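Uncharacterized protein (Legionella pneumophila subsp. pneumophila, PDB 5T2X) is of unknown function, a single-chain, mainly alpha-helical protein of the DUF5630 family from the pathogen Legionella pneumophila. Local coordinates at residues Ala197-Leu202 against Asp260-Lys265; His168-Tyr173 against Ser215-Ala220; Asn118-Leu123 against Asn136-Trp141; Leu156-Ala161 against Lys178-Leu183; Ile68-Leu73 against Leu89-Leu94. All blocks are in the same frame, centred on the assembly; numbering follows the deposited sequence.

Contact 1: Ala197-Leu202 against Asp260-Lys265; sequences ALEALL and DKASEK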
# COMPACT_ATOMS: atom_id res chain seq x y z
N ALA A 197 18.67 -0.19 -5.41
CA ALA A 197 18.34 -0.27 -3.99
C ALA A 197 18.82 0.97 -3.24
O ALA A 197 18.12 1.48 -2.36
CB ALA A 197 18.96 -1.53 -3.38
N LEU A 198 20.02 1.46 -3.58
CA LEU A 198 20.56 2.63 -2.91
C LEU A 198 19.70 3.86 -3.17
O LEU A 198 19.40 4.62 -2.24
CB LEU A 198 22.00 2.88 -3.37
CG LEU A 198 22.68 4.14 -2.84
CD1 LEU A 198 22.78 4.10 -1.32
CD2 LEU A 198 24.06 4.32 -3.46
N GLU A 199 19.29 4.07 -4.42
CA GLU A 199 18.48 5.23 -4.76
C GLU A 199 17.17 5.23 -3.99
O GLU A 199 16.76 6.24 -3.41
CB GLU A 199 18.23 5.28 -6.26
CG GLU A 199 17.32 6.41 -6.71
CD GLU A 199 17.09 6.41 -8.21
OE1 GLU A 199 17.86 5.74 -8.93
OE2 GLU A 199 16.14 7.08 -8.66
N ALA A 200 16.49 4.08 -3.95
CA ALA A 200 15.23 3.98 -3.21
C ALA A 200 15.46 4.14 -1.71
O ALA A 200 14.62 4.71 -1.01
CB ALA A 200 14.54 2.65 -3.51
N LEU A 201 16.60 3.64 -1.21
CA LEU A 201 16.90 3.80 0.21
C LEU A 201 17.15 5.27 0.56
O LEU A 201 16.70 5.74 1.61
CB LEU A 201 18.11 2.95 0.58
CG LEU A 201 18.59 3.02 2.03
CD1 LEU A 201 17.47 2.65 3.00
CD2 LEU A 201 19.79 2.11 2.24
N LEU A 202 17.86 5.99 -0.31
CA LEU A 202 18.10 7.41 -0.06
C LEU A 202 16.81 8.21 -0.13
O LEU A 202 16.58 9.10 0.70
CB LEU A 202 19.12 7.95 -1.06
CG LEU A 202 20.53 7.36 -0.98
CD1 LEU A 202 21.42 7.93 -2.07
CD2 LEU A 202 21.14 7.60 0.39
N ASP A 260 22.29 12.44 -6.50
CA ASP A 260 21.61 13.54 -7.17
C ASP A 260 20.23 13.12 -7.66
O ASP A 260 19.27 13.90 -7.59
CB ASP A 260 22.46 14.07 -8.32
CG ASP A 260 23.67 14.86 -7.84
OD1 ASP A 260 24.08 14.67 -6.68
OD2 ASP A 260 24.21 15.66 -8.63
N LYS A 261 20.11 11.89 -8.18
CA LYS A 261 18.81 11.40 -8.62
C LYS A 261 17.85 11.25 -7.45
O LYS A 261 16.66 11.55 -7.57
CB LYS A 261 18.97 10.08 -9.37
CG LYS A 261 19.60 10.20 -10.75
CD LYS A 261 19.84 8.84 -11.38
CE LYS A 261 18.54 8.06 -11.52
NZ LYS A 261 18.77 6.71 -12.11
N ALA A 262 18.35 10.78 -6.30
CA ALA A 262 17.50 10.63 -5.13
C ALA A 262 17.03 11.98 -4.61
O ALA A 262 15.85 12.13 -4.25
CB ALA A 262 18.24 9.85 -4.04
N SER A 263 17.92 12.96 -4.56
CA SER A 263 17.54 14.29 -4.09
C SER A 263 16.56 14.95 -5.05
O SER A 263 15.61 15.62 -4.61
CB SER A 263 18.78 15.17 -3.92
OG SER A 263 19.65 14.63 -2.94
N GLU A 264 16.76 14.77 -6.36
CA GLU A 264 15.87 15.39 -7.34
C GLU A 264 14.47 14.80 -7.27
O GLU A 264 13.47 15.53 -7.29
CB GLU A 264 16.45 15.22 -8.74
CG GLU A 264 15.71 16.00 -9.82
CD GLU A 264 16.23 15.70 -11.21
OE1 GLU A 264 15.64 14.83 -11.89
OE2 GLU A 264 17.23 16.33 -11.62
N LYS A 265 14.37 13.47 -7.18
CA LYS A 265 13.06 12.82 -7.15
C LYS A 265 12.35 13.06 -5.82
O LYS A 265 11.12 13.19 -5.79
CB LYS A 265 13.21 11.33 -7.43
CG LYS A 265 13.73 11.02 -8.83
CD LYS A 265 13.92 9.52 -9.04
CE LYS A 265 14.47 9.23 -10.43
NZ LYS A 265 14.73 7.78 -10.63
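Helices 191-207 and 252-272 run in broadly the same direction here, their local axes 8.8 Å apart at closest approach and crossing at -40°, with Glu199 and Ala262 opposed. Glu199 bridges this gap: with CG anti to the backbone N (chi1 177°) and the chain extended beyond it, the carboxylate is carried to two lysines one turn apart on the partner helix. Lys265, itself fully extended, crosses the glutamate at about a right angle and sets NZ 2.5 Å from Glu199 OE2, on the syn lone pair of that oxygen. Lys261 bends at chi3 (59°) and approaches obliquely; its NZ stands 3.4 Å from Glu199 OE1, a salt bridge whose hydrogen bond is weak. Beside the ion pairs, Ala262 CB faces Leu202 CB at 3.6 Å and also lies against the carbonyl oxygen of Glu199, so a small methyl fills the close approach of the two helices. Leu202 also meets Ile241 of helix 237-248, and Glu199 meets Ile258. The glutamate is buried in the fold, and two positive ends, one at each oxygen, would be expected to favour its ionised form and to fix the turn of its carboxylate.

Contact 2: His168-Tyr173 against Ser215-Ala220; sequences HWTPGY and SAINNA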
# COMPACT_ATOMS: atom_id res chain seq x y z
N HIS A 168 2.90 5.31 -0.76
CA HIS A 168 3.19 5.03 0.64
C HIS A 168 4.54 5.57 1.11
O HIS A 168 5.08 5.07 2.10
CB HIS A 168 3.07 3.53 0.91
CG HIS A 168 1.70 2.99 0.63
ND1 HIS A 168 0.61 3.30 1.42
CD2 HIS A 168 1.24 2.20 -0.36
CE1 HIS A 168 -0.46 2.70 0.93
NE2 HIS A 168 -0.11 2.03 -0.15
N TRP A 169 5.09 6.57 0.42
CA TRP A 169 6.14 7.44 0.96
C TRP A 169 7.34 6.60 1.41
O TRP A 169 7.84 5.79 0.62
CB TRP A 169 5.52 8.32 2.04
CG TRP A 169 4.54 9.32 1.52
CD1 TRP A 169 3.23 9.10 1.21
CD2 TRP A 169 4.79 10.70 1.25
NE1 TRP A 169 2.64 10.26 0.76
CE2 TRP A 169 3.58 11.26 0.78
CE3 TRP A 169 5.91 11.52 1.36
CZ2 TRP A 169 3.47 12.60 0.42
CZ3 TRP A 169 5.80 12.85 1.00
CH2 TRP A 169 4.59 13.38 0.53
N THR A 170 7.82 6.76 2.65
CA THR A 170 9.04 6.08 3.06
C THR A 170 8.88 4.56 3.14
O THR A 170 9.75 3.84 2.61
CB THR A 170 9.54 6.66 4.39
OG1 THR A 170 10.05 7.98 4.17
CG2 THR A 170 10.63 5.79 5.00
N PRO A 171 7.83 4.01 3.77
CA PRO A 171 7.69 2.54 3.76
C PRO A 171 7.58 1.96 2.36
O PRO A 171 8.00 0.82 2.14
CB PRO A 171 6.42 2.30 4.57
CG PRO A 171 6.33 3.48 5.47
CD PRO A 171 6.83 4.63 4.65
N GLY A 172 7.02 2.71 1.41
CA GLY A 172 6.98 2.23 0.03
C GLY A 172 8.36 2.12 -0.58
O GLY A 172 8.71 1.10 -1.19
N TYR A 173 9.17 3.17 -0.43
CA TYR A 173 10.53 3.13 -0.98
C TYR A 173 11.42 2.16 -0.22
O TYR A 173 12.35 1.60 -0.81
CB TYR A 173 11.13 4.54 -0.99
CG TYR A 173 10.65 5.37 -2.15
CD1 TYR A 173 11.29 5.33 -3.38
CD2 TYR A 173 9.54 6.20 -2.02
CE1 TYR A 173 10.85 6.08 -4.45
CE2 TYR A 173 9.09 6.96 -3.09
CZ TYR A 173 9.74 6.89 -4.30
OH TYR A 173 9.30 7.65 -5.36
N SER A 215 2.84 9.42 8.84
CA SER A 215 1.61 8.64 8.94
C SER A 215 1.74 7.31 8.21
O SER A 215 1.20 6.30 8.66
CB SER A 215 0.43 9.45 8.39
OG SER A 215 0.22 10.62 9.16
N ALA A 216 2.45 7.30 7.08
CA ALA A 216 2.66 6.05 6.36
C ALA A 216 3.50 5.08 7.18
O ALA A 216 3.24 3.87 7.19
CB ALA A 216 3.33 6.32 5.01
N ILE A 217 4.52 5.59 7.88
CA ILE A 217 5.32 4.74 8.76
C ILE A 217 4.46 4.18 9.89
O ILE A 217 4.64 3.04 10.32
CB ILE A 217 6.54 5.51 9.29
CG1 ILE A 217 7.43 5.96 8.13
CG2 ILE A 217 7.33 4.67 10.28
CD1 ILE A 217 8.59 6.83 8.55
N ASN A 218 3.52 4.99 10.38
CA ASN A 218 2.61 4.52 11.42
C ASN A 218 1.76 3.35 10.92
O ASN A 218 1.66 2.31 11.58
CB ASN A 218 1.72 5.67 11.89
CG ASN A 218 0.63 5.22 12.84
OD1 ASN A 218 0.85 5.10 14.04
ND2 ASN A 218 -0.56 4.97 12.29
N ASN A 219 1.14 3.51 9.75
CA ASN A 219 0.26 2.47 9.23
C ASN A 219 1.03 1.23 8.81
O ASN A 219 0.61 0.10 9.11
CB ASN A 219 -0.55 3.00 8.04
CG ASN A 219 -1.52 4.09 8.44
OD1 ASN A 219 -1.46 4.62 9.55
ND2 ASN A 219 -2.42 4.44 7.53
N ALA A 220 2.17 1.41 8.13
CA ALA A 220 2.86 0.27 7.53
C ALA A 220 3.40 -0.69 8.59
O ALA A 220 3.37 -1.91 8.40
CB ALA A 220 3.99 0.76 6.64
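The opening turn of helix 169-185 packs here on the last turns of helix 211-220, a buried helix-helix contact in an all-helical fold, with local axes 8.0 Å apart and inclined at 58°. Ser215 opens the second segment with its OG bonded to Glu84 OE1. Ala216 points at the partner and does much of the packing: its CB lies 3.6 Å from the carbonyl oxygen of His168, an oxygen that also accepts a hydrogen bond from Gly172 N. The same methyl is 3.9 Å from Pro171 CD and reaches the CB of Trp169, whose indole NE1 is bonded to Pro87 O. Ile217 leaves its backbone obliquely, with CG1 beside the backbone N (chi1 -62°), and so crosses the proline ring at about a right angle; CG1 stands 3.8 Å from Pro171 CD, and CD1 extends to Thr170 CG2 at 4.2 Å. Asn218 points away from the contact and gives its ND2 to OD1 of Asn219 in the carbonyl plane. Asn219 sends its own ND2 to Glu84 O, tying this helix to the distant loop between helices 66-76 and 91-111. One turn beyond Ala216, Ala220 brings its methyl to the other end of the proline ring, Ala220 CB meeting Pro171 CB at 3.5 Å.

Contact 3: Asn118-Leu123 against Asn136-Trp141; sequences NELEFL and NSLSTW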
# COMPACT_ATOMS: atom_id res chain seq x y z
N ASN A 118 -7.85 -18.18 -2.92
CA ASN A 118 -8.74 -17.22 -2.27
C ASN A 118 -7.96 -16.03 -1.72
O ASN A 118 -8.35 -14.88 -1.91
CB ASN A 118 -9.54 -17.90 -1.16
CG ASN A 118 -10.54 -18.90 -1.69
OD1 ASN A 118 -10.95 -18.84 -2.85
ND2 ASN A 118 -10.96 -19.83 -0.84
N GLU A 119 -6.84 -16.30 -1.04
CA GLU A 119 -6.04 -15.22 -0.48
C GLU A 119 -5.51 -14.30 -1.58
O GLU A 119 -5.58 -13.07 -1.46
CB GLU A 119 -4.87 -15.78 0.34
CG GLU A 119 -3.96 -14.70 0.90
CD GLU A 119 -2.71 -15.25 1.54
OE1 GLU A 119 -2.63 -16.48 1.75
OE2 GLU A 119 -1.80 -14.46 1.84
N LEU A 120 -5.00 -14.89 -2.67
CA LEU A 120 -4.49 -14.08 -3.78
C LEU A 120 -5.59 -13.22 -4.38
O LEU A 120 -5.34 -12.08 -4.79
CB LEU A 120 -3.87 -14.98 -4.84
CG LEU A 120 -2.51 -15.60 -4.50
CD1 LEU A 120 -2.11 -16.63 -5.55
CD2 LEU A 120 -1.45 -14.52 -4.37
N GLU A 121 -6.81 -13.74 -4.44
CA GLU A 121 -7.92 -12.98 -5.00
C GLU A 121 -8.23 -11.75 -4.15
O GLU A 121 -8.48 -10.67 -4.68
CB GLU A 121 -9.15 -13.88 -5.14
CG GLU A 121 -10.32 -13.25 -5.86
CD GLU A 121 -11.32 -14.28 -6.35
OE1 GLU A 121 -10.95 -15.13 -7.18
OE2 GLU A 121 -12.48 -14.25 -5.88
N PHE A 122 -8.20 -11.90 -2.82
CA PHE A 122 -8.42 -10.75 -1.95
C PHE A 122 -7.22 -9.82 -1.93
O PHE A 122 -7.37 -8.60 -1.81
CB PHE A 122 -8.76 -11.20 -0.53
CG PHE A 122 -10.21 -11.57 -0.34
CD1 PHE A 122 -11.20 -10.60 -0.43
CD2 PHE A 122 -10.57 -12.87 -0.05
CE1 PHE A 122 -12.53 -10.93 -0.24
CE2 PHE A 122 -11.91 -13.21 0.13
CZ PHE A 122 -12.88 -12.24 0.04
N LEU A 123 -6.00 -10.38 -2.04
CA LEU A 123 -4.81 -9.53 -2.08
C LEU A 123 -4.83 -8.60 -3.28
O LEU A 123 -4.42 -7.44 -3.19
CB LEU A 123 -3.55 -10.40 -2.08
CG LEU A 123 -3.14 -11.02 -0.74
CD1 LEU A 123 -1.87 -11.85 -0.91
CD2 LEU A 123 -2.93 -9.95 0.32
N ASN A 136 2.98 -5.26 -0.30
CA ASN A 136 4.07 -5.93 0.41
C ASN A 136 3.91 -7.44 0.34
O ASN A 136 4.87 -8.17 0.06
CB ASN A 136 4.11 -5.46 1.86
CG ASN A 136 5.26 -6.07 2.64
OD1 ASN A 136 6.32 -6.35 2.08
ND2 ASN A 136 5.05 -6.29 3.93
N SER A 137 2.70 -7.94 0.59
CA SER A 137 2.47 -9.38 0.59
C SER A 137 2.54 -9.95 -0.82
O SER A 137 3.06 -11.06 -1.03
CB SER A 137 1.12 -9.70 1.23
OG SER A 137 0.90 -11.09 1.29
N LEU A 138 2.04 -9.21 -1.82
CA LEU A 138 2.10 -9.69 -3.19
C LEU A 138 3.53 -9.73 -3.72
O LEU A 138 3.87 -10.62 -4.51
CB LEU A 138 1.22 -8.83 -4.10
CG LEU A 138 -0.29 -9.10 -4.04
CD1 LEU A 138 -1.04 -8.07 -4.86
CD2 LEU A 138 -0.59 -10.51 -4.52
N SER A 139 4.37 -8.77 -3.31
CA SER A 139 5.76 -8.80 -3.74
C SER A 139 6.51 -9.98 -3.14
O SER A 139 7.39 -10.55 -3.80
CB SER A 139 6.46 -7.49 -3.37
OG SER A 139 6.55 -7.33 -1.96
N THR A 140 6.17 -10.37 -1.91
CA THR A 140 6.73 -11.60 -1.35
C THR A 140 6.26 -12.82 -2.12
O THR A 140 7.05 -13.73 -2.40
CB THR A 140 6.35 -11.72 0.13
OG1 THR A 140 6.92 -10.63 0.86
CG2 THR A 140 6.86 -13.03 0.71
N TRP A 141 4.98 -12.85 -2.49
CA TRP A 141 4.44 -13.96 -3.27
C TRP A 141 5.16 -14.10 -4.61
O TRP A 141 5.56 -15.20 -5.01
CB TRP A 141 2.94 -13.77 -3.48
CG TRP A 141 2.35 -14.60 -4.57
CD1 TRP A 141 2.09 -15.94 -4.53
CD2 TRP A 141 1.92 -14.15 -5.86
NE1 TRP A 141 1.54 -16.36 -5.72
CE2 TRP A 141 1.42 -15.28 -6.55
CE3 TRP A 141 1.92 -12.91 -6.51
CZ2 TRP A 141 0.93 -15.19 -7.85
CZ3 TRP A 141 1.42 -12.83 -7.80
CH2 TRP A 141 0.93 -13.97 -8.46
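Leu120 lays its CD2 methyl over one face of the Trp141 indole, 3.6 Å from the centroid of the five-membered ring and only 4° off the ring normal, a CH-pi contact. Its other methyl reaches the nitrogen side of the ring, with Leu120 CD1 3.7 Å from Trp141 NE1. Two torsions set this up: Leu120 keeps CG beside its backbone N (chi1 -74°), while Trp141 holds CG anti to its own N, so that leucine and indole cross at about a right angle. Leu120 CD2 also touches Leu138 CD2 at 4.1 Å and so joins the ring to the next pair. There Leu123 and Leu138 slide past each other in opposite directions, Leu123 CB lying 3.8 Å from Leu138 CD2, while Leu138 CD1 rests against the carbonyl oxygen of Leu123. The CD1 of Leu123 meets Ser137 OG at 3.6 Å. Phe115, in the preceding loop, touches Leu120, Leu123 and the Trp141 ring, and Glu119 turns its carboxylate to a salt bridge with Arg108. With local axes 10.7 Å apart and directions 132° apart, faces built mainly on leucine and tryptophan join the successive helices 117-128 and 132-147 as in an obliquely antiparallel helical hairpin.

Contact 4: Leu156-Ala161 against Lys178-Leu183; sequences LTLHYA and KTCLNL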
# COMPACT_ATOMS: atom_id res chain seq x y z
N LEU A 156 6.90 -8.96 -11.60
CA LEU A 156 5.80 -8.63 -10.70
C LEU A 156 6.32 -8.19 -9.33
O LEU A 156 5.75 -7.28 -8.72
CB LEU A 156 4.86 -9.83 -10.55
CG LEU A 156 3.98 -10.16 -11.74
CD1 LEU A 156 3.08 -11.34 -11.41
CD2 LEU A 156 3.16 -8.95 -12.15
N THR A 157 7.38 -8.83 -8.84
CA THR A 157 7.93 -8.49 -7.54
C THR A 157 8.32 -7.01 -7.49
O THR A 157 7.98 -6.30 -6.54
CB THR A 157 9.15 -9.36 -7.23
OG1 THR A 157 8.83 -10.74 -7.49
CG2 THR A 157 9.55 -9.22 -5.78
N LEU A 158 9.04 -6.54 -8.51
CA LEU A 158 9.46 -5.15 -8.53
C LEU A 158 8.29 -4.22 -8.85
O LEU A 158 8.27 -3.08 -8.37
CB LEU A 158 10.59 -4.96 -9.53
CG LEU A 158 11.44 -3.70 -9.36
CD1 LEU A 158 12.10 -3.70 -7.99
CD2 LEU A 158 12.48 -3.60 -10.46
N HIS A 159 7.33 -4.68 -9.64
CA HIS A 159 6.17 -3.85 -9.96
C HIS A 159 5.34 -3.55 -8.72
O HIS A 159 4.88 -2.42 -8.53
CB HIS A 159 5.31 -4.53 -11.02
CG HIS A 159 4.00 -3.85 -11.26
ND1 HIS A 159 3.91 -2.61 -11.86
CD2 HIS A 159 2.73 -4.22 -10.97
CE1 HIS A 159 2.64 -2.25 -11.94
NE2 HIS A 159 1.90 -3.21 -11.40
N TYR A 160 5.12 -4.56 -7.87
CA TYR A 160 4.34 -4.34 -6.66
C TYR A 160 5.05 -3.38 -5.71
O TYR A 160 4.40 -2.55 -5.06
CB TYR A 160 4.04 -5.67 -5.97
CG TYR A 160 3.09 -6.56 -6.74
CD1 TYR A 160 1.95 -6.03 -7.35
CD2 TYR A 160 3.33 -7.92 -6.88
CE1 TYR A 160 1.08 -6.83 -8.06
CE2 TYR A 160 2.46 -8.73 -7.59
CZ TYR A 160 1.34 -8.18 -8.17
OH TYR A 160 0.47 -8.99 -8.88
N ALA A 161 6.37 -3.48 -5.62
CA ALA A 161 7.13 -2.56 -4.78
C ALA A 161 7.13 -1.16 -5.37
O ALA A 161 7.11 -0.17 -4.63
CB ALA A 161 8.56 -3.07 -4.59
N LYS A 178 14.27 -2.95 -0.26
CA LYS A 178 14.45 -4.33 0.17
C LYS A 178 14.19 -5.31 -0.97
O LYS A 178 14.83 -6.37 -1.04
CB LYS A 178 13.53 -4.64 1.35
CG LYS A 178 13.82 -5.97 2.03
CD LYS A 178 15.24 -6.01 2.57
CE LYS A 178 15.55 -7.35 3.21
NZ LYS A 178 16.94 -7.39 3.76
N THR A 179 13.26 -4.98 -1.87
CA THR A 179 13.00 -5.86 -3.01
C THR A 179 14.20 -5.93 -3.94
O THR A 179 14.53 -7.00 -4.46
CB THR A 179 11.76 -5.38 -3.76
OG1 THR A 179 10.63 -5.40 -2.88
CG2 THR A 179 11.47 -6.27 -4.96
N CYS A 180 14.89 -4.80 -4.15
CA CYS A 180 16.08 -4.80 -4.99
C CYS A 180 17.20 -5.61 -4.35
O CYS A 180 17.97 -6.28 -5.06
CB CYS A 180 16.54 -3.36 -5.25
SG CYS A 180 15.44 -2.40 -6.31
N LEU A 181 17.32 -5.56 -3.02
CA LEU A 181 18.32 -6.39 -2.35
C LEU A 181 18.04 -7.87 -2.54
O LEU A 181 18.95 -8.65 -2.83
CB LEU A 181 18.37 -6.05 -0.85
CG LEU A 181 18.86 -4.67 -0.41
CD1 LEU A 181 18.99 -4.64 1.11
CD2 LEU A 181 20.18 -4.31 -1.07
N ASN A 182 16.77 -8.27 -2.39
CA ASN A 182 16.42 -9.67 -2.56
C ASN A 182 16.60 -10.13 -4.00
O ASN A 182 16.93 -11.30 -4.24
CB ASN A 182 14.97 -9.90 -2.11
CG ASN A 182 14.79 -9.68 -0.62
OD1 ASN A 182 15.71 -9.27 0.07
ND2 ASN A 182 13.59 -9.96 -0.13
N LEU A 183 16.40 -9.24 -4.97
CA LEU A 183 16.65 -9.60 -6.36
C LEU A 183 18.14 -9.66 -6.67
O LEU A 183 18.57 -10.46 -7.50
CB LEU A 183 15.95 -8.62 -7.30
CG LEU A 183 14.42 -8.70 -7.33
CD1 LEU A 183 13.83 -7.62 -8.23
CD2 LEU A 183 13.96 -10.07 -7.80
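Aromatic rings take no part in joining these two segments: Tyr160 swings its ring away to Leu138 of helix 132-147, and rings from outside border the contact, Phe176 at Leu158 and Ala161, Tyr143 at Thr157, Tyr146 at Leu183. What remains is an antiparallel helical hairpin, helices 153-167 and 169-185 following each other in the chain with local directions 166° apart and axes 9.9 Å from each other. Threonines and an alanine line the middle of its seam, and two leucines flank it. Thr157 and Thr179 both hold OG1 beside the backbone N and CG2 anti to it, so each aims its methyl across the gap; Thr157 CG2 and Thr179 CG2 meet at 3.6 Å, crossing obliquely. Both hydroxyls are bonded to their own helices one turn back, to Tyr153 O and Leu175 O. Leu158, with CG anti to the backbone N (chi1 -161°), reaches across by one methyl: Leu158 CD1 is 4.0 Å from Thr179 CG2 and equally far from Cys180 SG. That same CD1 just meets Leu183 CD1 at 4.3 Å. One turn on from Thr157, the methyl of Ala161 closes the row against the oxygen side of the partner threonine, Ala161 CB standing 3.6 Å from Thr179 OG1.

Contact 5: Ile68-Leu73 against Leu89-Leu94; sequences IWRTHL and LTVSQL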
# COMPACT_ATOMS: atom_id res chain seq x y z
N ILE A 68 -18.49 8.55 6.02
CA ILE A 68 -18.95 7.17 6.02
C ILE A 68 -17.78 6.22 6.15
O ILE A 68 -17.83 5.24 6.91
CB ILE A 68 -19.76 6.88 4.74
CG1 ILE A 68 -20.99 7.79 4.66
CG2 ILE A 68 -20.17 5.41 4.68
CD1 ILE A 68 -21.82 7.58 3.41
N TRP A 69 -16.68 6.50 5.44
CA TRP A 69 -15.51 5.64 5.49
C TRP A 69 -14.70 5.85 6.76
O TRP A 69 -14.13 4.89 7.29
CB TRP A 69 -14.65 5.87 4.25
CG TRP A 69 -15.40 5.67 2.96
CD1 TRP A 69 -15.85 6.64 2.12
CD2 TRP A 69 -15.79 4.42 2.38
NE1 TRP A 69 -16.50 6.08 1.04
CE2 TRP A 69 -16.48 4.71 1.19
CE3 TRP A 69 -15.64 3.09 2.76
CZ2 TRP A 69 -17.00 3.72 0.36
CZ3 TRP A 69 -16.16 2.10 1.94
CH2 TRP A 69 -16.83 2.42 0.76
N ARG A 70 -14.62 7.09 7.25
CA ARG A 70 -13.85 7.35 8.46
C ARG A 70 -14.44 6.64 9.67
O ARG A 70 -13.69 6.21 10.55
CB ARG A 70 -13.77 8.86 8.73
CG ARG A 70 -12.90 9.60 7.74
CD ARG A 70 -12.52 10.98 8.26
NE ARG A 70 -11.66 11.67 7.31
CZ ARG A 70 -12.11 12.40 6.29
NH1 ARG A 70 -13.41 12.54 6.10
NH2 ARG A 70 -11.25 12.99 5.47
N THR A 71 -15.76 6.50 9.72
CA THR A 71 -16.38 5.73 10.78
C THR A 71 -15.90 4.28 10.76
O THR A 71 -15.57 3.71 11.80
CB THR A 71 -17.91 5.79 10.66
OG1 THR A 71 -18.34 7.15 10.81
CG2 THR A 71 -18.57 4.93 11.73
N HIS A 72 -15.84 3.68 9.57
CA HIS A 72 -15.32 2.32 9.45
C HIS A 72 -13.82 2.28 9.73
O HIS A 72 -13.32 1.32 10.32
CB HIS A 72 -15.63 1.75 8.07
CG HIS A 72 -17.08 1.48 7.85
ND1 HIS A 72 -17.76 0.47 8.50
CD2 HIS A 72 -17.99 2.09 7.04
CE1 HIS A 72 -19.02 0.47 8.11
NE2 HIS A 72 -19.19 1.44 7.22
N LEU A 73 -13.08 3.31 9.30
CA LEU A 73 -11.65 3.37 9.58
C LEU A 73 -11.39 3.43 11.08
O LEU A 73 -10.48 2.77 11.59
CB LEU A 73 -11.02 4.57 8.88
CG LEU A 73 -9.51 4.74 9.09
CD1 LEU A 73 -8.74 3.60 8.45
CD2 LEU A 73 -9.04 6.08 8.56
N LEU A 89 -3.80 8.64 -1.46
CA LEU A 89 -4.92 7.73 -1.33
C LEU A 89 -6.08 8.38 -0.60
O LEU A 89 -5.89 9.15 0.34
CB LEU A 89 -4.50 6.45 -0.60
CG LEU A 89 -3.58 5.50 -1.37
CD1 LEU A 89 -3.42 4.19 -0.61
CD2 LEU A 89 -4.11 5.24 -2.77
N THR A 90 -7.30 8.07 -1.04
CA THR A 90 -8.50 8.56 -0.38
C THR A 90 -8.86 7.65 0.79
O THR A 90 -8.31 6.56 0.97
CB THR A 90 -9.66 8.65 -1.37
OG1 THR A 90 -10.06 7.33 -1.76
CG2 THR A 90 -9.25 9.44 -2.60
N VAL A 91 -9.81 8.12 1.61
CA VAL A 91 -10.18 7.37 2.80
C VAL A 91 -10.90 6.08 2.43
O VAL A 91 -10.81 5.08 3.16
CB VAL A 91 -11.02 8.25 3.75
CG1 VAL A 91 -12.35 8.63 3.11
CG2 VAL A 91 -11.25 7.55 5.09
N SER A 92 -11.62 6.06 1.31
CA SER A 92 -12.29 4.83 0.89
C SER A 92 -11.29 3.80 0.40
O SER A 92 -11.41 2.61 0.69
CB SER A 92 -13.33 5.12 -0.19
OG SER A 92 -12.71 5.40 -1.43
N GLN A 93 -10.28 4.25 -0.35
CA GLN A 93 -9.20 3.35 -0.76
C GLN A 93 -8.48 2.78 0.46
O GLN A 93 -8.08 1.61 0.46
CB GLN A 93 -8.22 4.08 -1.67
CG GLN A 93 -8.81 4.49 -3.00
CD GLN A 93 -7.84 5.28 -3.85
OE1 GLN A 93 -7.21 6.22 -3.37
NE2 GLN A 93 -7.71 4.90 -5.11
N LEU A 94 -8.30 3.59 1.50
CA LEU A 94 -7.65 3.11 2.71
C LEU A 94 -8.51 2.06 3.41
O LEU A 94 -7.99 1.02 3.84
CB LEU A 94 -7.36 4.28 3.65
CG LEU A 94 -6.71 3.94 4.99
CD1 LEU A 94 -5.37 3.25 4.78
CD2 LEU A 94 -6.56 5.19 5.84
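The first turn of helix 91-111, with Thr90 at its N-cap position, docks on helix 66-76 in this partly buried contact. The cap is tied within its own segment: Thr90 N gives a nearly straight hydrogen bond of 3.0 Å (169° at the hydrogen) to Gln93 OE1, which accepts it on a lone pair in the carbonyl plane. Gln93 itself points away from helix 66-76, so Val91, Ser92 and, farther on, Leu94 make the contact. Ser92 CB lies over one face of the Trp69 indole, 3.4 Å from the centroid of the five-membered ring and 9° off its normal, a CH-pi contact. Ser92 holds OG in the crowded position between its backbone N and carbonyl carbon (chi1 74°), and the hydroxyl is bonded to Glu61 OE2. Val91 fits between two residues of the facing helix, its CG1 3.8 Å from Trp69 CB and its CG2 3.7 Å from Arg70 CG. Farther along, the branched ends of two leucines cross at about a right angle, Leu73 CD1 meeting Leu94 CD2 at 3.8 Å; both keep CG anti to the backbone N. The polar ends of Trp69 and Arg70 also find partners beyond the two segments, NE1 at Cys60 O and the guanidinium NE in a salt bridge with Glu85. Carbon therefore makes the direct join between the helices, even where polar residues supply it, while their heteroatoms connect the helix pair to the adjoining chain at Cys60, Glu61 and Glu85.

Contacts 2 and 4 both use helix 169-185, one at its first turn and the other farther along, and contact 1 touches both through helix 191-207: Ala200 on Tyr173, Ala197 on Cys180 and Leu181. Contacts 3 and 4 join successive helices and meet where Tyr160 packs on Leu138. Contact 5 touches contact 2 through Leu89 and His168, yet lies about 31 Å, centre to centre, from contact 1. Contacts 1 to 4 are buried, contact 2 lying nearest the chain's centre; contact 5 is only partly buried. Contact 1 alone carries salt bridges between its segments; contacts 3 and 5 each set an aliphatic carbon over an indole, contact 2 packs alanines round a proline, and contact 4 threonine methyls, an alanine and leucines.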